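Local coordinates for protein beta-galactoside-binding lectin (PDB 1QMJ) that binds beta-galactosides as a homodimeric galectin of chicken liver and may take part in the regulation of differentiation, at residues V10-V16 and C87-D91; K17-L23 and D123-I129; L40-F44 and E94-K98; K73-F78 and V99-E105. All coordinates share one frame; numbering follows the deposited sequence.

Contact 1: V10-V16 and C87-D91. With BME (beta-mercaptoethanol), chain D.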
loop_
_atom_site.group_PDB
_atom_site.type_symbol
_atom_site.label_atom_id
_atom_site.label_comp_id
_atom_site.label_asym_id
_atom_site.label_seq_id
_atom_site.Cartn_x
_atom_site.Cartn_y
_atom_site.Cartn_z
ATOM N N VAL A 10 10.508 -1.086 -6.422
ATOM C CA VAL A 10 10.084 -1.881 -7.581
ATOM C C VAL A 10 11.099 -1.683 -8.696
ATOM O O VAL A 10 11.341 -0.557 -9.147
ATOM C CB VAL A 10 8.707 -1.432 -8.078
ATOM C CG1 VAL A 10 8.144 -2.351 -9.167
ATOM C CG2 VAL A 10 7.649 -1.399 -6.975
ATOM N N GLN A 11 11.680 -2.777 -9.121
ATOM C CA GLN A 11 12.688 -2.751 -10.181
ATOM C C GLN A 11 12.125 -3.371 -11.456
ATOM O O GLN A 11 11.064 -4.018 -11.439
ATOM C CB GLN A 11 13.927 -3.522 -9.735
ATOM C CG GLN A 11 14.775 -2.736 -8.728
ATOM C CD GLN A 11 16.278 -2.920 -8.932
ATOM O OE1 GLN A 11 16.723 -4.016 -9.268
ATOM N NE2 GLN A 11 17.099 -1.902 -8.747
ATOM N N PRO A 12 12.795 -3.212 -12.605
ATOM C CA PRO A 12 12.297 -3.766 -13.848
ATOM C C PRO A 12 12.110 -5.261 -13.724
ATOM O O PRO A 12 13.004 -5.958 -13.150
ATOM C CB PRO A 12 13.356 -3.382 -14.864
ATOM C CG PRO A 12 14.435 -2.585 -14.134
ATOM C CD PRO A 12 14.060 -2.476 -12.690
ATOM N N GLY A 13 10.980 -5.709 -14.248
ATOM C CA GLY A 13 10.599 -7.131 -14.240
ATOM C C GLY A 13 9.471 -7.383 -13.230
ATOM O O GLY A 13 8.571 -8.203 -13.462
ATOM N N GLU A 14 9.542 -6.671 -12.121
ATOM C CA GLU A 14 8.541 -6.788 -11.048
ATOM C C GLU A 14 7.216 -6.199 -11.524
ATOM O O GLU A 14 7.184 -5.276 -12.348
ATOM C CB GLU A 14 9.014 -6.043 -9.807
ATOM C CG GLU A 14 10.253 -6.677 -9.178
ATOM C CD GLU A 14 10.845 -5.827 -8.059
ATOM O OE1 GLU A 14 10.076 -5.336 -7.150
ATOM O OE2 GLU A 14 12.115 -5.603 -8.026
ATOM N N CYS A 15 6.152 -6.751 -10.987
ATOM C CA CYS A 15 4.791 -6.336 -11.334
ATOM C C CYS A 15 4.060 -5.782 -10.106
ATOM O O CYS A 15 4.110 -6.363 -9.014
ATOM C CB CYS A 15 4.019 -7.549 -11.877
ATOM S SG CYS A 15 2.209 -7.219 -12.142
ATOM N N VAL A 16 3.404 -4.661 -10.337
ATOM C CA VAL A 16 2.601 -3.968 -9.317
ATOM C C VAL A 16 1.146 -4.016 -9.754
ATOM O O VAL A 16 0.775 -3.473 -10.801
ATOM C CB VAL A 16 3.038 -2.506 -9.180
ATOM C CG1 VAL A 16 2.125 -1.699 -8.252
ATOM C CG2 VAL A 16 4.448 -2.348 -8.613
ATOM N N CYS A 87 -2.288 -3.746 -13.770
ATOM C CA CYS A 87 -0.923 -4.286 -13.626
ATOM C C CYS A 87 0.078 -3.357 -14.308
ATOM O O CYS A 87 -0.073 -3.006 -15.489
ATOM C CB CYS A 87 -0.844 -5.671 -14.258
ATOM S SG CYS A 87 -1.898 -6.920 -13.373
ATOM N N ILE A 88 1.082 -2.991 -13.534
ATOM C CA ILE A 88 2.136 -2.085 -13.986
ATOM C C ILE A 88 3.528 -2.706 -13.826
ATOM O O ILE A 88 3.867 -3.255 -12.770
ATOM C CB ILE A 88 2.090 -0.796 -13.163
ATOM C CG1 ILE A 88 0.795 -0.006 -13.371
ATOM C CG2 ILE A 88 3.230 0.168 -13.495
ATOM C CD1 ILE A 88 0.562 1.057 -12.296
ATOM N N SER A 89 4.271 -2.584 -14.900
ATOM C CA SER A 89 5.657 -3.056 -15.005
ATOM C C SER A 89 6.388 -2.091 -15.926
ATOM O O SER A 89 5.766 -1.279 -16.623
ATOM C CB SER A 89 5.704 -4.483 -15.571
ATOM O OG SER A 89 5.042 -4.539 -16.823
ATOM N N PHE A 90 7.691 -2.174 -15.929
ATOM C CA PHE A 90 8.496 -1.286 -16.764
ATOM C C PHE A 90 9.915 -1.810 -16.916
ATOM O O PHE A 90 10.304 -2.794 -16.277
ATOM C CB PHE A 90 8.564 0.108 -16.119
ATOM C CG PHE A 90 9.562 0.180 -14.953
ATOM C CD1 PHE A 90 9.251 -0.416 -13.724
ATOM C CD2 PHE A 90 10.786 0.840 -15.119
ATOM C CE1 PHE A 90 10.165 -0.354 -12.663
ATOM C CE2 PHE A 90 11.700 0.901 -14.059
ATOM C CZ PHE A 90 11.389 0.304 -12.831
ATOM N N ASP A 91 10.618 -1.119 -17.774
ATOM C CA ASP A 91 12.025 -1.378 -18.072
ATOM C C ASP A 91 12.647 -0.032 -18.436
ATOM O O ASP A 91 12.042 1.027 -18.232
ATOM C CB ASP A 91 12.177 -2.408 -19.211
ATOM C CG ASP A 91 11.352 -2.103 -20.455
ATOM O OD1 ASP A 91 11.404 -0.934 -20.988
ATOM O OD2 ASP A 91 10.605 -3.022 -20.972
HETATM C C1 BME D . 3.182 -8.371 -15.708
HETATM C C2 BME D . 1.841 -7.911 -15.099
HETATM O O1 BME D . 3.967 -7.242 -16.051
HETATM S S2 BME D . 2.083 -6.474 -14.012
#
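The start of the antiparallel pairing between strands 16-22 and 83-90, with the type II turn Gln11-Glu14 just before it, forms this contact. Val16 and Ile88 are a hydrogen-bonded pair. Val16 N gives to Ile88 O and Ile88 N to Val16 O, both at 2.8 Å. Before Val16, the turn meets the Phe90 ring. Pro12 CA sits over one face, toward the rim, and Val10 O lies at the edge, in plane, 3.7 Å from Phe90 CE1. Pro12 CD reaches Phe90 CZ at 3.9 Å. Swung away from its backbone N (chi1 172°), Cys15 SG forms a mixed disulfide with S2 of a beta-mercaptoethanol, probably from the crystallisation liquor, whose hydroxyl end then lies by Ser89. Ser89 OG donates to O1 of this beta-mercaptoethanol at 3.0 Å. A second beta-mercaptoethanol is linked to Cys87 SG. Beyond the pair, Ile88 packs on Val31 and Val33 of strand 29-33 in the facing sheet, while Cys87 and Ser89 bond through their backbones to strand 94-98.

Contact 2: K17-L23 and D123-I129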
loop_
_atom_site.group_PDB
_atom_site.type_symbol
_atom_site.label_atom_id
_atom_site.label_comp_id
_atom_site.label_asym_id
_atom_site.label_seq_id
_atom_site.Cartn_x
_atom_site.Cartn_y
_atom_site.Cartn_z
ATOM N N LYS A 17 0.344 -4.667 -8.953
ATOM C CA LYS A 17 -1.079 -4.819 -9.254
ATOM C C LYS A 17 -1.948 -4.038 -8.282
ATOM O O LYS A 17 -1.847 -4.201 -7.059
ATOM C CB LYS A 17 -1.493 -6.282 -9.153
ATOM C CG LYS A 17 -0.765 -7.192 -10.137
ATOM C CD LYS A 17 -1.291 -8.625 -10.092
ATOM C CE LYS A 17 -0.834 -9.475 -11.274
ATOM N NZ LYS A 17 -1.721 -10.619 -11.526
ATOM N N VAL A 18 -2.779 -3.210 -8.867
ATOM C CA VAL A 18 -3.729 -2.394 -8.123
ATOM C C VAL A 18 -5.139 -2.847 -8.470
ATOM O O VAL A 18 -5.581 -2.732 -9.620
ATOM C CB VAL A 18 -3.588 -0.912 -8.483
ATOM C CG1 VAL A 18 -4.622 -0.031 -7.772
ATOM C CG2 VAL A 18 -2.224 -0.329 -8.115
ATOM N N LYS A 19 -5.807 -3.359 -7.466
ATOM C CA LYS A 19 -7.186 -3.835 -7.597
ATOM C C LYS A 19 -8.108 -2.853 -6.895
ATOM O O LYS A 19 -7.785 -2.329 -5.824
ATOM C CB LYS A 19 -7.344 -5.214 -6.954
ATOM C CG LYS A 19 -6.285 -6.220 -7.398
ATOM C CD LYS A 19 -6.490 -7.604 -6.776
ATOM C CE LYS A 19 -7.671 -8.367 -7.385
ATOM N NZ LYS A 19 -8.978 -7.823 -6.984
ATOM N N GLY A 20 -9.242 -2.612 -7.508
ATOM C CA GLY A 20 -10.225 -1.684 -6.949
ATOM C C GLY A 20 -11.496 -1.672 -7.780
ATOM O O GLY A 20 -11.693 -2.517 -8.666
ATOM N N LYS A 21 -12.317 -0.704 -7.460
ATOM C CA LYS A 21 -13.597 -0.509 -8.122
ATOM C C LYS A 21 -13.778 0.952 -8.509
ATOM O O LYS A 21 -13.572 1.861 -7.692
ATOM C CB LYS A 21 -14.737 -0.908 -7.178
ATOM C CG LYS A 21 -16.125 -0.704 -7.790
ATOM C CD LYS A 21 -17.122 -0.071 -6.818
ATOM C CE LYS A 21 -18.477 0.229 -7.463
ATOM N NZ LYS A 21 -19.152 -0.974 -7.970
ATOM N N ILE A 22 -14.154 1.133 -9.755
ATOM C CA ILE A 22 -14.429 2.458 -10.303
ATOM C C ILE A 22 -15.825 2.856 -9.821
ATOM O O ILE A 22 -16.786 2.094 -9.975
ATOM C CB ILE A 22 -14.388 2.415 -11.840
ATOM C CG1 ILE A 22 -13.071 1.864 -12.399
ATOM C CG2 ILE A 22 -14.561 3.793 -12.481
ATOM C CD1 ILE A 22 -13.154 1.514 -13.889
ATOM N N LEU A 23 -15.917 4.037 -9.240
ATOM C CA LEU A 23 -17.203 4.551 -8.711
ATOM C C LEU A 23 -18.225 4.679 -9.851
ATOM O O LEU A 23 -17.871 4.969 -10.998
ATOM C CB LEU A 23 -17.001 5.913 -8.060
ATOM C CG LEU A 23 -16.036 5.872 -6.873
ATOM C CD1 LEU A 23 -16.126 7.118 -5.994
ATOM C CD2 LEU A 23 -16.278 4.684 -5.935
ATOM N N ASP A 123 -11.818 8.995 -8.522
ATOM C CA ASP A 123 -12.947 8.137 -8.213
ATOM C C ASP A 123 -12.662 6.658 -8.397
ATOM O O ASP A 123 -13.264 5.992 -9.247
ATOM C CB ASP A 123 -14.149 8.566 -9.048
ATOM C CG ASP A 123 -14.464 10.039 -8.881
ATOM O OD1 ASP A 123 -14.637 10.482 -7.727
ATOM O OD2 ASP A 123 -14.508 10.758 -9.897
ATOM N N PHE A 124 -11.741 6.150 -7.582
ATOM C CA PHE A 124 -11.363 4.745 -7.609
ATOM C C PHE A 124 -11.292 4.289 -6.160
ATOM O O PHE A 124 -10.828 5.029 -5.286
ATOM C CB PHE A 124 -9.997 4.565 -8.285
ATOM C CG PHE A 124 -9.651 3.132 -8.613
ATOM C CD1 PHE A 124 -10.322 2.449 -9.621
ATOM C CD2 PHE A 124 -8.622 2.478 -7.942
ATOM C CE1 PHE A 124 -9.979 1.145 -9.961
ATOM C CE2 PHE A 124 -8.269 1.167 -8.277
ATOM C CZ PHE A 124 -8.951 0.504 -9.290
ATOM N N LYS A 125 -11.815 3.100 -5.894
ATOM C CA LYS A 125 -11.788 2.544 -4.554
ATOM C C LYS A 125 -10.808 1.367 -4.549
ATOM O O LYS A 125 -11.062 0.330 -5.158
ATOM C CB LYS A 125 -13.187 2.082 -4.137
ATOM C CG LYS A 125 -13.288 1.661 -2.689
ATOM C CD LYS A 125 -14.550 0.850 -2.433
ATOM C CE LYS A 125 -14.511 -0.500 -3.148
ATOM N NZ LYS A 125 -13.395 -1.380 -2.676
ATOM N N VAL A 126 -9.657 1.573 -3.919
ATOM C CA VAL A 126 -8.626 0.549 -3.830
ATOM C C VAL A 126 -9.085 -0.570 -2.892
ATOM O O VAL A 126 -9.642 -0.323 -1.815
ATOM C CB VAL A 126 -7.286 1.138 -3.314
ATOM C CG1 VAL A 126 -6.185 0.083 -3.346
ATOM C CG2 VAL A 126 -6.887 2.340 -4.144
ATOM N N LYS A 127 -8.851 -1.799 -3.317
ATOM C CA LYS A 127 -9.227 -2.961 -2.541
ATOM C C LYS A 127 -7.981 -3.763 -2.183
ATOM O O LYS A 127 -7.955 -4.446 -1.167
ATOM C CB LYS A 127 -10.195 -3.831 -3.349
ATOM C CG LYS A 127 -11.497 -4.151 -2.638
ATOM C CD LYS A 127 -11.289 -5.099 -1.467
ATOM C CE LYS A 127 -12.616 -5.467 -0.815
ATOM N NZ LYS A 127 -13.345 -4.260 -0.318
ATOM N N ALA A 128 -6.945 -3.666 -3.010
ATOM C CA ALA A 128 -5.715 -4.405 -2.768
ATOM C C ALA A 128 -4.568 -3.949 -3.660
ATOM O O ALA A 128 -4.793 -3.489 -4.782
ATOM C CB ALA A 128 -5.967 -5.892 -2.986
ATOM N N ILE A 129 -3.347 -4.055 -3.137
ATOM C CA ILE A 129 -2.119 -3.714 -3.857
ATOM C C ILE A 129 -1.211 -4.931 -3.690
ATOM O O ILE A 129 -0.900 -5.327 -2.565
ATOM C CB ILE A 129 -1.414 -2.455 -3.284
ATOM C CG1 ILE A 129 -2.332 -1.237 -3.433
ATOM C CG2 ILE A 129 -0.077 -2.223 -3.995
ATOM C CD1 ILE A 129 -1.612 0.090 -3.558
#
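Lys19 O takes two backbone bonds from the facing strand, from Lys127 N at 2.8 Å and Ala128 N at 3.2 Å. Both donors come from the same face of the carbonyl plane, and Ala128 N stands well above it. Lys19 N in turn gives a nearly straight bond to Ala128 O (170°). Past this point Lys125 N donates to Lys21 O at 2.8 Å, and Leu23 N reaches Asp123 O at 3.3 Å. Lys127 and Ala128 thus both face Lys19, a classic beta bulge that shifts the register by one residue. It lies in the antiparallel pairing of strands 16-22 and 124-131, at one border of the five-stranded sheet of the galectin sandwich. Ala128 and Ile129 also pair, antiparallel, with a strand of the second subunit, which extends the sheet into the other half of the homodimer.

The apolar contacts gather round Phe124, on the face that it shares with Val18 and Ile22. With CG anti to the backbone N (chi1 -168°), its ring lies beside Gly20, whose CA is 3.4 Å from Phe124 CZ. Lys21 N is over one ring face, near the rim. Ile22 CG1 meets the edge in plane, 4.0 Å from Phe124 CD1, and Val18 CG1 touches Phe124 CE2 at 3.9 Å. The ring also stacks with Phe29.

Of the charged groups, Asp123 OD2 accepts from Lys27 N and Lys21 NZ donates to Gly81 O.

Contact 3: L40-F44 and E94-K98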
loop_
_atom_site.group_PDB
_atom_site.type_symbol
_atom_site.label_atom_id
_atom_site.label_comp_id
_atom_site.label_asym_id
_atom_site.label_seq_id
_atom_site.Cartn_x
_atom_site.Cartn_y
_atom_site.Cartn_z
ATOM N N LEU A 40 7.089 11.879 -11.699
ATOM C CA LEU A 40 6.327 10.678 -12.034
ATOM C C LEU A 40 6.776 10.078 -13.352
ATOM O O LEU A 40 6.937 10.783 -14.361
ATOM C CB LEU A 40 4.844 11.012 -12.173
ATOM C CG LEU A 40 4.257 11.668 -10.930
ATOM C CD1 LEU A 40 2.789 12.060 -11.109
ATOM C CD2 LEU A 40 4.303 10.760 -9.701
ATOM N N MET A 41 6.962 8.786 -13.300
ATOM C CA MET A 41 7.354 8.022 -14.461
ATOM C C MET A 41 6.128 7.867 -15.352
ATOM O O MET A 41 6.225 7.809 -16.583
ATOM C CB MET A 41 7.873 6.649 -14.035
ATOM C CG MET A 41 8.207 5.737 -15.217
ATOM S SD MET A 41 8.466 4.048 -14.728
ATOM C CE MET A 41 9.747 3.966 -13.495
ATOM N N LEU A 42 4.970 7.810 -14.708
ATOM C CA LEU A 42 3.716 7.652 -15.441
ATOM C C LEU A 42 2.488 8.098 -14.639
ATOM O O LEU A 42 2.322 7.740 -13.459
ATOM C CB LEU A 42 3.511 6.193 -15.806
ATOM C CG LEU A 42 2.097 5.906 -16.291
ATOM C CD1 LEU A 42 1.779 6.579 -17.626
ATOM C CD2 LEU A 42 1.834 4.417 -16.496
ATOM N N HIS A 43 1.679 8.865 -15.347
ATOM C CA HIS A 43 0.417 9.409 -14.844
ATOM C C HIS A 43 -0.735 8.844 -15.684
ATOM O O HIS A 43 -1.195 9.480 -16.644
ATOM C CB HIS A 43 0.416 10.941 -14.949
ATOM C CG HIS A 43 -0.909 11.573 -14.501
ATOM N ND1 HIS A 43 -1.694 12.332 -15.365
ATOM C CD2 HIS A 43 -1.568 11.556 -13.310
ATOM C CE1 HIS A 43 -2.763 12.738 -14.702
ATOM N NE2 HIS A 43 -2.702 12.284 -13.475
ATOM N N PHE A 44 -1.152 7.649 -15.290
ATOM C CA PHE A 44 -2.260 6.919 -15.941
ATOM C C PHE A 44 -3.565 7.533 -15.463
ATOM O O PHE A 44 -3.960 7.374 -14.299
ATOM C CB PHE A 44 -2.195 5.450 -15.554
ATOM C CG PHE A 44 -3.148 4.588 -16.364
ATOM C CD1 PHE A 44 -2.877 4.327 -17.710
ATOM C CD2 PHE A 44 -4.292 4.062 -15.758
ATOM C CE1 PHE A 44 -3.754 3.535 -18.455
ATOM C CE2 PHE A 44 -5.169 3.269 -16.503
ATOM C CZ PHE A 44 -4.901 3.005 -17.852
ATOM N N GLU A 94 10.306 1.515 -21.602
ATOM C CA GLU A 94 8.900 1.929 -21.404
ATOM C C GLU A 94 8.231 1.306 -20.180
ATOM O O GLU A 94 8.800 0.430 -19.510
ATOM C CB GLU A 94 8.057 1.518 -22.619
ATOM C CG GLU A 94 8.029 0.001 -22.852
ATOM C CD GLU A 94 7.027 -0.419 -23.934
ATOM O OE1 GLU A 94 6.734 0.394 -24.891
ATOM O OE2 GLU A 94 6.476 -1.586 -23.889
ATOM N N VAL A 95 7.032 1.826 -19.976
ATOM C CA VAL A 95 6.118 1.424 -18.913
ATOM C C VAL A 95 4.902 0.791 -19.558
ATOM O O VAL A 95 4.356 1.320 -20.536
ATOM C CB VAL A 95 5.663 2.642 -18.096
ATOM C CG1 VAL A 95 4.952 2.258 -16.794
ATOM C CG2 VAL A 95 6.811 3.560 -17.685
ATOM N N LYS A 96 4.509 -0.319 -19.012
ATOM C CA LYS A 96 3.352 -1.054 -19.506
ATOM C C LYS A 96 2.278 -1.110 -18.437
ATOM O O LYS A 96 2.567 -1.310 -17.254
ATOM C CB LYS A 96 3.735 -2.490 -19.858
ATOM C CG LYS A 96 4.583 -2.620 -21.120
ATOM C CD LYS A 96 4.762 -4.081 -21.537
ATOM C CE LYS A 96 5.520 -4.255 -22.849
ATOM N NZ LYS A 96 5.496 -5.641 -23.338
ATOM N N VAL A 97 1.072 -0.929 -18.885
ATOM C CA VAL A 97 -0.107 -0.981 -18.025
ATOM C C VAL A 97 -1.086 -1.948 -18.654
ATOM O O VAL A 97 -1.575 -1.728 -19.767
ATOM C CB VAL A 97 -0.747 0.404 -17.907
ATOM C CG1 VAL A 97 -1.948 0.424 -16.958
ATOM C CG2 VAL A 97 0.216 1.469 -17.378
ATOM N N LYS A 98 -1.369 -3.022 -17.952
ATOM C CA LYS A 98 -2.293 -4.020 -18.486
ATOM C C LYS A 98 -3.531 -4.197 -17.641
ATOM O O LYS A 98 -3.454 -4.331 -16.409
ATOM C CB LYS A 98 -1.666 -5.419 -18.591
ATOM C CG LYS A 98 -0.199 -5.484 -18.191
ATOM C CD LYS A 98 0.672 -6.165 -19.255
ATOM C CE LYS A 98 0.498 -7.688 -19.304
ATOM N NZ LYS A 98 1.618 -8.371 -19.975
#
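This is apolar packing between the two sheets of the galectin beta-sandwich. Strand 42-44 belongs to one sheet and strand 94-98 to the other. Their axes come within 9.7 Å and run in nearly the same direction, 23° apart. That spacing is bridged by side chains alone. Val95 and Val97 point toward the other sheet, and Met41, Leu42 and Phe44 meet them.

Each valine uses both methyl groups. Val95 CG2 touches Met41 SD at 3.4 Å and also lies near Met41 CG. Its other methyl, CG1, is 3.8 Å from Leu42 CD2. Leu42 CG is anti to the backbone N (chi1 167°), and CD2 is the branch that reaches over to both valines. It presses on Val97 CG2 at 3.5 Å, tighter than usual for two carbons. Val97 CG1 stands over the centre of the Phe44 ring, 4.0 Å from the centroid and 13° off the normal. This is a CH-pi contact on the ring face.

Other residues close the layer round these five. Met41 also packs on Phe90 and Ile115, Phe44 meets Phe104, and Val97 rests on Ile86. Met41 and Leu42 themselves form a classic beta bulge, both facing Val33 of strand 29-33.

No hydrogen bond crosses between these segments. The five touching residues are buried, so the contact probably rests on van der Waals fit and the exclusion of water.

Contact 4: K73-F78 and V99-E105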
loop_
_atom_site.group_PDB
_atom_site.type_symbol
_atom_site.label_atom_id
_atom_site.label_comp_id
_atom_site.label_asym_id
_atom_site.label_seq_id
_atom_site.Cartn_x
_atom_site.Cartn_y
_atom_site.Cartn_z
ATOM N N LYS A 73 -4.673 8.044 -25.585
ATOM C CA LYS A 73 -4.870 6.687 -26.111
ATOM C C LYS A 73 -6.255 6.570 -26.751
ATOM O O LYS A 73 -7.196 7.284 -26.378
ATOM C CB LYS A 73 -4.739 5.676 -24.979
ATOM C CG LYS A 73 -3.328 5.643 -24.383
ATOM C CD LYS A 73 -2.255 5.261 -25.406
ATOM C CE LYS A 73 -0.846 5.232 -24.810
ATOM N NZ LYS A 73 0.160 4.695 -25.740
ATOM N N ALA A 74 -6.328 5.659 -27.703
ATOM C CA ALA A 74 -7.553 5.397 -28.475
ATOM C C ALA A 74 -8.530 4.473 -27.725
ATOM O O ALA A 74 -9.749 4.683 -27.741
ATOM C CB ALA A 74 -7.198 4.727 -29.804
ATOM N N ASP A 75 -7.984 3.462 -27.079
ATOM C CA ASP A 75 -8.795 2.471 -26.337
ATOM C C ASP A 75 -9.141 2.959 -24.928
ATOM O O ASP A 75 -8.324 3.596 -24.250
ATOM C CB ASP A 75 -8.030 1.157 -26.207
ATOM C CG ASP A 75 -7.744 0.509 -27.558
ATOM O OD1 ASP A 75 -8.691 -0.088 -28.199
ATOM O OD2 ASP A 75 -6.557 0.560 -28.056
ATOM N N PHE A 76 -10.363 2.631 -24.539
ATOM C CA PHE A 76 -10.917 2.977 -23.219
ATOM C C PHE A 76 -11.733 1.787 -22.688
ATOM O O PHE A 76 -12.974 1.828 -22.669
ATOM C CB PHE A 76 -11.815 4.209 -23.332
ATOM C CG PHE A 76 -12.135 4.832 -21.973
ATOM C CD1 PHE A 76 -11.154 5.554 -21.281
ATOM C CD2 PHE A 76 -13.411 4.680 -21.422
ATOM C CE1 PHE A 76 -11.451 6.123 -20.035
ATOM C CE2 PHE A 76 -13.709 5.248 -20.177
ATOM C CZ PHE A 76 -12.728 5.969 -19.484
ATOM N N PRO A 77 -11.053 0.696 -22.286
ATOM C CA PRO A 77 -11.697 -0.506 -21.738
ATOM C C PRO A 77 -12.325 -0.307 -20.362
ATOM O O PRO A 77 -12.422 -1.302 -19.580
ATOM C CB PRO A 77 -10.571 -1.484 -21.542
ATOM C CG PRO A 77 -9.276 -0.785 -21.933
ATOM C CD PRO A 77 -9.589 0.614 -22.366
ATOM N N PHE A 78 -12.751 0.893 -20.014
ATOM C CA PHE A 78 -13.324 1.113 -18.655
ATOM C C PHE A 78 -14.769 1.626 -18.684
ATOM O O PHE A 78 -15.188 2.317 -19.617
ATOM C CB PHE A 78 -12.495 2.147 -17.881
ATOM C CG PHE A 78 -10.998 1.809 -17.806
ATOM C CD1 PHE A 78 -10.536 0.837 -16.906
ATOM C CD2 PHE A 78 -10.088 2.476 -18.637
ATOM C CE1 PHE A 78 -9.167 0.535 -16.840
ATOM C CE2 PHE A 78 -8.721 2.174 -18.570
ATOM C CZ PHE A 78 -8.261 1.205 -17.672
ATOM N N VAL A 99 -4.610 -4.187 -18.368
ATOM C CA VAL A 99 -5.942 -4.405 -17.848
ATOM C C VAL A 99 -6.500 -5.599 -18.594
ATOM O O VAL A 99 -5.888 -6.051 -19.584
ATOM C CB VAL A 99 -6.837 -3.184 -18.076
ATOM C CG1 VAL A 99 -6.415 -1.965 -17.256
ATOM C CG2 VAL A 99 -6.858 -2.717 -19.532
ATOM N N PRO A 100 -7.388 -6.311 -18.171
ATOM C CA PRO A 100 -7.782 -7.524 -18.903
ATOM C C PRO A 100 -7.966 -7.449 -20.435
ATOM O O PRO A 100 -7.648 -8.406 -21.143
ATOM C CB PRO A 100 -9.063 -7.958 -18.182
ATOM C CG PRO A 100 -9.613 -6.654 -17.641
ATOM C CD PRO A 100 -8.372 -5.982 -17.124
ATOM N N GLU A 101 -8.416 -6.308 -20.950
ATOM C CA GLU A 101 -8.660 -6.172 -22.387
ATOM C C GLU A 101 -7.534 -5.557 -23.216
ATOM O O GLU A 101 -7.256 -6.005 -24.332
ATOM C CB GLU A 101 -9.932 -5.349 -22.634
ATOM C CG GLU A 101 -11.105 -5.687 -21.725
ATOM C CD GLU A 101 -11.231 -4.744 -20.532
ATOM O OE1 GLU A 101 -10.229 -4.519 -19.817
ATOM O OE2 GLU A 101 -12.349 -4.228 -20.314
ATOM N N VAL A 102 -6.902 -4.519 -22.678
ATOM C CA VAL A 102 -5.858 -3.810 -23.399
ATOM C C VAL A 102 -4.573 -3.606 -22.603
ATOM O O VAL A 102 -4.582 -3.570 -21.372
ATOM C CB VAL A 102 -6.361 -2.396 -23.809
ATOM C CG1 VAL A 102 -5.404 -1.748 -24.781
ATOM C CG2 VAL A 102 -7.750 -2.470 -24.397
ATOM N N GLU A 103 -3.469 -3.493 -23.326
ATOM C CA GLU A 103 -2.184 -3.214 -22.723
ATOM C C GLU A 103 -1.800 -1.837 -23.253
ATOM O O GLU A 103 -1.834 -1.596 -24.466
ATOM C CB GLU A 103 -1.130 -4.232 -23.135
ATOM C CG GLU A 103 0.277 -3.838 -22.711
ATOM C CD GLU A 103 1.328 -4.833 -23.150
ATOM O OE1 GLU A 103 1.756 -4.776 -24.327
ATOM O OE2 GLU A 103 1.726 -5.673 -22.315
ATOM N N PHE A 104 -1.516 -0.918 -22.340
ATOM C CA PHE A 104 -1.121 0.432 -22.685
ATOM C C PHE A 104 0.378 0.515 -22.507
ATOM O O PHE A 104 0.936 -0.128 -21.627
ATOM C CB PHE A 104 -1.821 1.439 -21.772
ATOM C CG PHE A 104 -3.318 1.487 -21.954
ATOM C CD1 PHE A 104 -3.879 2.128 -23.062
ATOM C CD2 PHE A 104 -4.168 0.904 -21.017
ATOM C CE1 PHE A 104 -5.266 2.189 -23.229
ATOM C CE2 PHE A 104 -5.560 0.961 -21.175
ATOM C CZ PHE A 104 -6.108 1.605 -22.284
ATOM N N GLU A 105 1.038 1.259 -23.380
ATOM C CA GLU A 105 2.477 1.410 -23.299
ATOM C C GLU A 105 2.786 2.895 -23.290
ATOM O O GLU A 105 2.053 3.680 -23.880
ATOM C CB GLU A 105 3.143 0.721 -24.487
ATOM C CG GLU A 105 2.898 -0.779 -24.513
ATOM C CD GLU A 105 3.358 -1.435 -25.798
ATOM O OE1 GLU A 105 4.585 -1.517 -26.016
ATOM O OE2 GLU A 105 2.490 -1.876 -26.585
HETATM O O HOH W 1 -0.505 1.864 -26.019
#
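Pro77 packs against both Val102 and Phe104. Pro77 CG presses on Val102 CG2 at 3.4 Å, a tight approach, and Pro77 CD meets the edge of the Phe104 ring 3.6 Å from CZ. Pro77 CG also touches Val99 CG2. The other methyl, Val99 CG1, lies 3.7 Å from Phe78 CZ. The loop after strand 71-73 is thus packed against the turn that joins strands 94-98 and 103-107, at the border of the five-stranded sheet. Phe104 also packs on Val57 of strand 56-63. Farther out, Asp75 O comes to the ring edge, 3.5 Å from Phe104 CE1. Lys73, of the predicted galactoside site, runs its CB and CG past the same ring, with CG 3.8 Å from Phe104 CD1. A bend at chi2 (-60°) turns the chain toward Glu105. There Lys73 NZ donates to Glu105 O at 2.8 Å, nearly along the C=O axis. It also donates to a water that accepts from Glu105 N. Asp71 offers NZ a long, weak ion pair.

Contact 3 is buried, near the chain centre. Contacts 1, 2 and 4 are partly buried, the centre of each about 12 Å from the centre of the chain. All four reach the five-stranded sheet. Contact 2 is a strand pairing held by backbone bonds; contact 1 has one such pair and then turn-to-ring packing. Contact 3 joins the facing sheet by side chains alone. Contact 4 mixes an apolar centre with a lysine bond at the border. Strand 94-98 lies between strands 83-90 (contact 1) and 103-107 (contact 4). It bonds to both, through Cys87 O to Lys98 N and Val97 O to Phe104 N. Contacts 2 and 4 meet where Ile22 packs on Phe78. Contact 2 alone reaches the second subunit.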